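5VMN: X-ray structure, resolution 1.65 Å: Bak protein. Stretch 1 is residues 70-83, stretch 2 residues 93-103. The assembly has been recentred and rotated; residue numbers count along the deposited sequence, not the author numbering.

Stretch 1 (70-83) RILILLGISQLYFT
Stretch 2 (93-103) QITEQLERFFR

How do the two stretches lie against each other? Both are α-helical, with phi/psi near -62/-42 through most of their length, and they run antiparallel at 164° with a closest axis approach of 10.4 Å. Ile-71 faces Phe-102 at one end, CA to CA 9.7 Å; at the other, Phe-82 CA and Ile-94 CA are 6.8 Å apart. The gap therefore widens toward Phe-102, where large rings occupy it. No hydrogen bond crosses; 469 Å² of surface is buried, and most of the contacts are between apolar side chains.

What fills the wide end? Leu-74 (chi1 t, chi2 p) points toward the other helix and sends CD2 to 3.5 Å from Phe-101 CD2, 4.2 Å from Phe-102 CZ and 4.2 Å from Leu-98 CD2, so one methyl plugs the hollow among three side chains. Phe-101 is t and Phe-102 m (chi2 74° and -71°). Phe-102 leaves its backbone sideways, but its ring end swings nearer: CZ meets Ile-71 CG2 at 4.0 Å, at the ring edge, and CE2 meets Leu-75 CD2 at 4.0 Å. Ile-71 and Leu-75 are both m,t.

How is the middle closed? Leu-98, with chi1 off-well at -104° and chi2 t, places CD2 4.1 Å from Leu-75 CD2 and 3.7 Å from Ser-78 OG. Small Ser-78 (m) leaves room for this methyl, and Ser-78 OG donates to Leu-74 O at 2.9 Å, satisfying a buried polar group within its own helix.

What allows the close approach at Ile-94? Ile-94, m,t, lays CD1 against backbone, 3.8 Å from Phe-82 CA, and 3.9 Å from Tyr-81 CB. Tyr-81 (m) points toward the contact, but its end leads away. Phe-82 (t, chi2 -85°) flanks the isoleucine: CD2 lies 4.3 Å from Ile-94 CG2, and CE2 3.8 Å from Thr-95 CG2 (chi1 p).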

# COMPACT_ATOMS: atom_id res chain seq x y z
N ARG A 70 4.57 -7.55 -4.60
CA ARG A 70 4.02 -7.78 -3.26
C ARG A 70 3.55 -6.48 -2.62
O ARG A 70 2.51 -6.45 -1.95
CB ARG A 70 5.06 -8.45 -2.38
CG ARG A 70 5.39 -9.84 -2.81
CD ARG A 70 6.24 -10.51 -1.77
NE ARG A 70 6.75 -11.79 -2.21
CZ ARG A 70 7.44 -12.61 -1.42
NH1 ARG A 70 7.67 -12.29 -0.16
NH2 ARG A 70 7.92 -13.75 -1.90
N ILE A 71 4.29 -5.38 -2.83
CA ILE A 71 3.85 -4.10 -2.29
C ILE A 71 2.52 -3.69 -2.92
O ILE A 71 1.62 -3.21 -2.23
CB ILE A 71 4.95 -3.04 -2.50
CG1 ILE A 71 6.07 -3.32 -1.50
CG2 ILE A 71 4.39 -1.65 -2.37
CD1 ILE A 71 7.32 -2.46 -1.67
N LEU A 72 2.38 -3.89 -4.24
CA LEU A 72 1.15 -3.49 -4.90
C LEU A 72 -0.01 -4.38 -4.48
O LEU A 72 -1.15 -3.91 -4.41
CB LEU A 72 1.35 -3.49 -6.42
CG LEU A 72 2.27 -2.38 -6.93
CD1 LEU A 72 2.66 -2.66 -8.39
CD2 LEU A 72 1.62 -1.03 -6.82
N ILE A 73 0.25 -5.65 -4.17
CA ILE A 73 -0.80 -6.52 -3.62
C ILE A 73 -1.24 -5.99 -2.27
O ILE A 73 -2.43 -5.87 -1.99
CB ILE A 73 -0.32 -7.97 -3.55
CG1 ILE A 73 -0.22 -8.58 -4.95
CG2 ILE A 73 -1.24 -8.81 -2.66
CD1 ILE A 73 0.50 -9.90 -4.97
N LEU A 74 -0.29 -5.59 -1.41
CA LEU A 74 -0.67 -5.05 -0.11
C LEU A 74 -1.51 -3.79 -0.27
O LEU A 74 -2.53 -3.60 0.42
CB LEU A 74 0.59 -4.76 0.71
CG LEU A 74 0.32 -4.02 2.02
CD1 LEU A 74 -0.49 -4.91 2.96
CD2 LEU A 74 1.63 -3.56 2.67
N LEU A 75 -1.11 -2.90 -1.17
CA LEU A 75 -1.90 -1.71 -1.39
C LEU A 75 -3.29 -2.06 -1.90
O LEU A 75 -4.28 -1.44 -1.50
CB LEU A 75 -1.18 -0.77 -2.36
CG LEU A 75 0.16 -0.21 -1.88
CD1 LEU A 75 0.76 0.65 -2.99
CD2 LEU A 75 -0.01 0.60 -0.65
N GLY A 76 -3.38 -3.02 -2.83
CA GLY A 76 -4.67 -3.35 -3.40
C GLY A 76 -5.61 -3.93 -2.37
O GLY A 76 -6.82 -3.69 -2.41
N ILE A 77 -5.08 -4.75 -1.47
CA ILE A 77 -5.88 -5.27 -0.34
C ILE A 77 -6.32 -4.12 0.55
O ILE A 77 -7.48 -4.03 0.97
CB ILE A 77 -5.07 -6.31 0.44
CG1 ILE A 77 -4.86 -7.57 -0.39
CG2 ILE A 77 -5.80 -6.72 1.75
CD1 ILE A 77 -3.79 -8.43 0.14
N SER A 78 -5.39 -3.22 0.87
CA SER A 78 -5.76 -2.07 1.69
C SER A 78 -6.88 -1.26 1.03
O SER A 78 -7.77 -0.76 1.72
CB SER A 78 -4.54 -1.18 1.94
OG SER A 78 -3.51 -1.93 2.57
N GLN A 79 -6.80 -1.07 -0.29
CA GLN A 79 -7.84 -0.34 -1.01
C GLN A 79 -9.20 -1.01 -0.91
O GLN A 79 -10.23 -0.34 -0.71
CB GLN A 79 -7.44 -0.19 -2.48
CG GLN A 79 -8.46 0.56 -3.32
CD GLN A 79 -8.55 2.01 -2.99
OE1 GLN A 79 -7.76 2.81 -3.49
NE2 GLN A 79 -9.51 2.38 -2.15
N LEU A 80 -9.23 -2.34 -1.01
CA LEU A 80 -10.50 -3.05 -0.90
C LEU A 80 -11.09 -2.88 0.50
O LEU A 80 -12.30 -2.63 0.64
CB LEU A 80 -10.29 -4.52 -1.26
CG LEU A 80 -9.99 -4.75 -2.75
CD1 LEU A 80 -9.51 -6.16 -2.97
CD2 LEU A 80 -11.25 -4.52 -3.59
N TYR A 81 -10.25 -2.96 1.54
CA TYR A 81 -10.75 -2.67 2.88
C TYR A 81 -11.26 -1.24 2.99
O TYR A 81 -12.30 -1.00 3.61
CB TYR A 81 -9.65 -2.88 3.92
CG TYR A 81 -9.49 -4.30 4.43
CD1 TYR A 81 -10.49 -4.91 5.16
CD2 TYR A 81 -8.29 -4.98 4.27
CE1 TYR A 81 -10.32 -6.19 5.66
CE2 TYR A 81 -8.12 -6.26 4.76
CZ TYR A 81 -9.13 -6.84 5.47
OH TYR A 81 -8.95 -8.10 5.99
N PHE A 82 -10.50 -0.28 2.45
CA PHE A 82 -10.86 1.12 2.57
C PHE A 82 -12.18 1.40 1.87
O PHE A 82 -13.07 2.06 2.43
CB PHE A 82 -9.71 1.96 1.99
CG PHE A 82 -9.81 3.43 2.26
CD1 PHE A 82 -10.55 4.25 1.43
CD2 PHE A 82 -9.07 4.00 3.28
CE1 PHE A 82 -10.59 5.61 1.63
CE2 PHE A 82 -9.10 5.37 3.49
CZ PHE A 82 -9.87 6.17 2.66
N THR A 83 -12.35 0.87 0.66
CA THR A 83 -13.59 1.06 -0.07
C THR A 83 -14.77 0.50 0.70
O THR A 83 -15.86 1.09 0.72
CB THR A 83 -13.49 0.40 -1.45
OG1 THR A 83 -12.48 1.08 -2.20
CG2 THR A 83 -14.80 0.54 -2.21
N GLN A 93 -7.74 4.41 10.46
CA GLN A 93 -6.93 3.33 10.99
C GLN A 93 -6.26 2.54 9.87
O GLN A 93 -5.10 2.14 10.00
CB GLN A 93 -7.78 2.42 11.88
CG GLN A 93 -8.22 3.12 13.16
CD GLN A 93 -9.45 2.48 13.82
OE1 GLN A 93 -9.80 1.33 13.55
NE2 GLN A 93 -10.11 3.25 14.68
N ILE A 94 -6.96 2.31 8.75
CA ILE A 94 -6.35 1.62 7.62
C ILE A 94 -5.13 2.39 7.13
O ILE A 94 -4.05 1.83 6.91
CB ILE A 94 -7.37 1.41 6.50
CG1 ILE A 94 -8.38 0.34 6.89
CG2 ILE A 94 -6.70 0.97 5.21
CD1 ILE A 94 -9.66 0.39 6.09
N THR A 95 -5.30 3.70 6.94
CA THR A 95 -4.19 4.52 6.46
C THR A 95 -3.04 4.54 7.46
O THR A 95 -1.87 4.43 7.08
CB THR A 95 -4.66 5.94 6.17
OG1 THR A 95 -5.07 6.57 7.38
CG2 THR A 95 -5.81 5.93 5.22
N GLU A 96 -3.36 4.64 8.75
CA GLU A 96 -2.31 4.63 9.77
C GLU A 96 -1.62 3.28 9.82
O GLU A 96 -0.40 3.22 10.02
CB GLU A 96 -2.89 4.97 11.15
CG GLU A 96 -3.53 6.33 11.23
CD GLU A 96 -4.21 6.59 12.57
OE1 GLU A 96 -4.15 7.75 13.01
OE2 GLU A 96 -4.80 5.66 13.18
N GLN A 97 -2.38 2.19 9.65
CA GLN A 97 -1.78 0.86 9.62
C GLN A 97 -0.80 0.75 8.45
O GLN A 97 0.31 0.21 8.59
CB GLN A 97 -2.89 -0.21 9.51
CG GLN A 97 -3.77 -0.39 10.78
CD GLN A 97 -5.03 -1.30 10.58
OE1 GLN A 97 -5.19 -1.95 9.55
NE2 GLN A 97 -5.92 -1.29 11.55
N LEU A 98 -1.19 1.27 7.28
CA LEU A 98 -0.31 1.26 6.11
C LEU A 98 0.95 2.05 6.37
O LEU A 98 2.06 1.58 6.10
CB LEU A 98 -1.03 1.87 4.91
CG LEU A 98 -1.55 0.97 3.84
CD1 LEU A 98 -2.04 1.83 2.71
CD2 LEU A 98 -0.51 0.02 3.36
N GLU A 99 0.81 3.27 6.89
CA GLU A 99 1.98 4.09 7.17
C GLU A 99 2.92 3.37 8.13
O GLU A 99 4.14 3.38 7.93
CB GLU A 99 1.55 5.44 7.73
CG GLU A 99 0.79 6.28 6.72
CD GLU A 99 0.02 7.43 7.35
OE1 GLU A 99 -0.37 7.33 8.53
OE2 GLU A 99 -0.21 8.44 6.65
N ARG A 100 2.37 2.73 9.16
CA ARG A 100 3.19 2.03 10.13
C ARG A 100 4.00 0.92 9.46
O ARG A 100 5.18 0.72 9.77
CB ARG A 100 2.30 1.47 11.26
CG ARG A 100 2.90 1.43 12.66
CD ARG A 100 1.80 1.46 13.74
NE ARG A 100 0.72 0.52 13.42
CZ ARG A 100 -0.59 0.80 13.43
NH1 ARG A 100 -1.05 2.00 13.76
NH2 ARG A 100 -1.45 -0.15 13.10
N PHE A 101 3.38 0.20 8.52
CA PHE A 101 4.10 -0.86 7.83
C PHE A 101 5.30 -0.29 7.08
O PHE A 101 6.41 -0.83 7.15
CB PHE A 101 3.19 -1.61 6.86
CG PHE A 101 3.93 -2.59 5.98
CD1 PHE A 101 4.39 -3.78 6.51
CD2 PHE A 101 4.22 -2.28 4.67
CE1 PHE A 101 5.09 -4.67 5.75
CE2 PHE A 101 4.92 -3.18 3.88
CZ PHE A 101 5.36 -4.38 4.42
N PHE A 102 5.08 0.78 6.32
CA PHE A 102 6.13 1.28 5.44
C PHE A 102 7.21 2.03 6.21
O PHE A 102 8.32 2.20 5.70
CB PHE A 102 5.54 2.17 4.34
CG PHE A 102 4.86 1.38 3.25
CD1 PHE A 102 5.60 0.63 2.35
CD2 PHE A 102 3.49 1.35 3.16
CE1 PHE A 102 4.99 -0.12 1.38
CE2 PHE A 102 2.87 0.62 2.17
CZ PHE A 102 3.62 -0.14 1.29
N ARG A 103 6.92 2.46 7.44
CA ARG A 103 7.94 3.12 8.24
C ARG A 103 8.87 2.15 8.97
O ARG A 103 9.87 2.57 9.54
CB ARG A 103 7.29 4.05 9.26
CG ARG A 103 6.62 5.26 8.62
CD ARG A 103 6.28 6.33 9.66
NE ARG A 103 5.59 5.77 10.83
CZ ARG A 103 4.29 5.88 11.10
NH1 ARG A 103 3.48 6.55 10.28
NH2 ARG A 103 3.79 5.32 12.18